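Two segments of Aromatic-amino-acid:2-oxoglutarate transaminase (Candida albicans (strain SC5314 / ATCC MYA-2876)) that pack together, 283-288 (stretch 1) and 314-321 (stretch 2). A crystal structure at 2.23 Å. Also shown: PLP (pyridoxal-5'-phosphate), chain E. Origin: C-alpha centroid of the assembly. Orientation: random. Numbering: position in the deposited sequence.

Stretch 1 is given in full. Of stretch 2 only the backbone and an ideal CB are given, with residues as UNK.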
# COMPACT_ATOMS: atom_id res chain seq x y z
N TYR B 283 15.23 11.56 7.53
CA TYR B 283 16.38 11.37 8.48
C TYR B 283 16.86 12.69 9.10
O TYR B 283 18.02 12.72 9.55
CB TYR B 283 17.54 10.66 7.77
CG TYR B 283 17.61 11.01 6.31
CD1 TYR B 283 17.57 12.34 5.94
CD2 TYR B 283 17.62 10.04 5.32
CE1 TYR B 283 17.55 12.70 4.61
CE2 TYR B 283 17.57 10.38 3.98
CZ TYR B 283 17.53 11.72 3.63
OH TYR B 283 17.51 12.15 2.34
N GLY B 284 15.99 13.70 9.18
CA GLY B 284 16.29 15.00 9.81
C GLY B 284 16.49 14.85 11.30
O GLY B 284 16.97 15.80 11.93
N TYR B 285 16.12 13.70 11.86
CA TYR B 285 16.33 13.42 13.30
C TYR B 285 17.78 12.99 13.51
O TYR B 285 18.28 13.16 14.63
CB TYR B 285 15.34 12.39 13.85
CG TYR B 285 13.91 12.85 13.77
CD1 TYR B 285 13.45 13.85 14.60
CD2 TYR B 285 13.01 12.29 12.87
CE1 TYR B 285 12.15 14.29 14.55
CE2 TYR B 285 11.70 12.74 12.81
CZ TYR B 285 11.27 13.75 13.65
OH TYR B 285 10.00 14.24 13.62
N LEU B 286 18.44 12.50 12.46
CA LEU B 286 19.87 12.07 12.52
C LEU B 286 20.76 13.30 12.30
O LEU B 286 21.30 13.45 11.21
CB LEU B 286 20.09 10.98 11.47
CG LEU B 286 19.14 9.78 11.60
CD1 LEU B 286 19.32 8.83 10.43
CD2 LEU B 286 19.33 9.06 12.94
N THR B 287 20.84 14.17 13.31
CA THR B 287 21.62 15.43 13.27
C THR B 287 23.09 15.04 13.50
O THR B 287 23.32 14.17 14.34
CB THR B 287 21.10 16.46 14.29
OG1 THR B 287 21.20 15.87 15.59
CG2 THR B 287 19.68 16.88 14.02
N LEU B 288 24.02 15.63 12.75
CA LEU B 288 25.45 15.24 12.77
C LEU B 288 26.28 16.46 13.13
O LEU B 288 26.20 17.46 12.42
CB LEU B 288 25.85 14.69 11.40
CG LEU B 288 24.91 13.64 10.79
CD1 LEU B 288 25.36 13.30 9.39
CD2 LEU B 288 24.85 12.40 11.66
N UNK B 314 18.13 19.04 25.19
CA UNK B 314 19.24 19.77 24.53
C UNK B 314 19.15 19.46 23.02
O UNK B 314 19.23 20.41 22.21
CB UNK B 314 20.60 19.36 25.10
N UNK B 315 18.92 18.18 22.68
CA UNK B 315 18.68 17.72 21.29
C UNK B 315 17.54 18.53 20.66
O UNK B 315 17.72 19.20 19.63
CB UNK B 315 18.34 16.23 21.26
N UNK B 316 16.37 18.50 21.29
CA UNK B 316 15.14 19.10 20.72
C UNK B 316 15.40 20.59 20.52
O UNK B 316 14.95 21.12 19.49
CB UNK B 316 13.93 18.87 21.62
N UNK B 317 16.10 21.22 21.46
CA UNK B 317 16.18 22.70 21.53
C UNK B 317 17.28 23.20 20.60
O UNK B 317 17.03 24.19 19.89
CB UNK B 317 16.45 23.17 22.96
N UNK B 318 18.46 22.56 20.58
CA UNK B 318 19.66 23.15 19.95
C UNK B 318 20.10 22.34 18.73
O UNK B 318 20.74 22.95 17.87
CB UNK B 318 20.81 23.23 20.96
N UNK B 319 19.78 21.04 18.62
CA UNK B 319 20.30 20.20 17.50
C UNK B 319 19.27 20.14 16.37
O UNK B 319 19.63 20.47 15.22
CB UNK B 319 20.63 18.79 17.98
N UNK B 320 18.04 19.76 16.69
CA UNK B 320 16.93 19.58 15.73
C UNK B 320 16.65 20.91 15.02
O UNK B 320 16.43 21.88 15.68
CB UNK B 320 15.67 19.08 16.44
N UNK B 321 16.70 20.96 13.70
CA UNK B 321 16.29 22.18 12.96
C UNK B 321 14.77 22.15 12.81
O UNK B 321 14.24 21.11 12.44
CB UNK B 321 16.97 22.27 11.59
N1 PLP E . 12.60 10.78 0.24
C2 PLP E . 13.90 10.83 0.49
C2A PLP E . 14.55 12.17 0.45
C3 PLP E . 14.62 9.65 0.82
O3 PLP E . 15.96 9.74 1.07
C4 PLP E . 13.95 8.41 0.86
C4A PLP E . 14.68 7.19 1.30
C5 PLP E . 12.56 8.40 0.61
C6 PLP E . 11.96 9.59 0.29
C5A PLP E . 11.74 7.14 0.52
O4P PLP E . 11.41 6.52 1.80
P PLP E . 10.44 5.23 1.84
O1P PLP E . 9.39 5.42 0.75
O2P PLP E . 9.94 5.29 3.28
O3P PLP E . 11.30 4.04 1.57

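Stretch 1 offers a type I turn from Tyr283 to Leu286, closed by Leu286 N to Tyr283 O at 2.9 Å, followed by Thr287, whose CA-to-CB bond points toward stretch 2. Stretch 2 is already helical at 314, and the closest CA pairs place Tyr285 beside 320 and Thr287 beside 319.

Position 314 has helical angles (-70/-44) and nothing of stretch 1 within 5.5 Å of its ideal CB, so many side chains would suit. It is Asp314.

At position 315 the ideal CB is also out of contact and points sideways. Stretch 1 nevertheless presents the carbonyl O of Tyr285, which receives only a weak bond from Thr287 N (3.1 Å). A short side chain would leave it unreached from here; a long one ending in a donor could reach it, and a flat one could pass beside Thr287. The residue is Tyr315. With chi1 at 170° (t), its OH donates to Tyr285 O at 2.6 Å, and its ring edge lies by Thr287, Tyr315 CE1 to Thr287 OG1 being 3.6 Å.

Position 316 points away, which restricts little; Leu316 makes no contact. Positions 317 and 318 are out of reach, so polar or charged residues would fit as well as others. They are Lys317, extended through chi3, and Asn318, whose ND2 donates to Asp314 OD1 at 3.0 Å, a bond along the helix rather than across the contact.

Position 319 points toward stretch 1, its ideal CB 3.8 Å from Thr287 OG1. That hydroxyl could favour a small side chain, a polar one, or a larger one that turns aside. The deposited His319 takes the last course: its CB stays 3.9 Å from Thr287 OG1, while chi1 of -68° (m) leads the ring away. A water spans the gap, 2.8 Å from His319 ND1 and 2.9 Å from Thr287 OG1.

Position 320 has non-helical angles (-60/124), although its N still bonds to Tyr315 O at 3.0 Å across a wider pi-type turn. The ideal CB points sideways, 5.2 Å from Thr287 CG2, with the Tyr285 ring also nearby; a branched or flexible apolar side chain would suit. Leu320, with chi1 -151° (t) and chi2 59° (p), brings CD1 to 3.8 Å from Tyr285 CD1 and 3.7 Å from Gly284 O.

Position 321 points sideways with no close neighbour, so its side chain is little constrained. Thr321 contributes its backbone instead: its N donates to a water at 3.0 Å, which in turn donates to Gly284 O at 2.6 Å.

Stretch 2 (314-321) DYLKNHLT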
# COMPACT_ATOMS: atom_id res chain seq x y z
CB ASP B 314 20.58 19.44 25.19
CG ASP B 314 21.80 20.06 24.52
OD1 ASP B 314 21.63 21.06 23.78
OD2 ASP B 314 22.91 19.53 24.72
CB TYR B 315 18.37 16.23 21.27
CG TYR B 315 17.89 15.69 19.95
CD1 TYR B 315 18.72 15.68 18.83
CD2 TYR B 315 16.61 15.19 19.81
CE1 TYR B 315 18.30 15.18 17.62
CE2 TYR B 315 16.19 14.64 18.61
CZ TYR B 315 17.02 14.65 17.50
OH TYR B 315 16.59 14.12 16.32
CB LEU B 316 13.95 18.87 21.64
CG LEU B 316 13.46 17.43 21.74
CD1 LEU B 316 12.23 17.36 22.63
CD2 LEU B 316 13.19 16.83 20.37
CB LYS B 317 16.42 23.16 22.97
CG LYS B 317 16.22 24.65 23.19
CD LYS B 317 16.59 25.14 24.59
CE LYS B 317 16.50 26.65 24.73
NZ LYS B 317 15.68 27.03 25.90
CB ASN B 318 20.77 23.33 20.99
CG ASN B 318 20.28 24.19 22.15
OD1 ASN B 318 19.88 25.33 21.94
ND2 ASN B 318 20.24 23.63 23.35
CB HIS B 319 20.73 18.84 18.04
CG HIS B 319 21.93 18.97 18.91
ND1 HIS B 319 23.21 18.75 18.44
CD2 HIS B 319 22.05 19.38 20.19
CE1 HIS B 319 24.07 18.98 19.41
NE2 HIS B 319 23.39 19.37 20.50
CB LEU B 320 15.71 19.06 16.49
CG LEU B 320 14.75 18.20 15.68
CD1 LEU B 320 15.47 16.98 15.12
CD2 LEU B 320 13.55 17.79 16.54
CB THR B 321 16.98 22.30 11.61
OG1 THR B 321 18.37 22.06 11.81
CG2 THR B 321 16.68 23.65 10.99
O HOH W 1 16.97 18.38 12.21
O HOH W 2 23.75 17.09 16.28
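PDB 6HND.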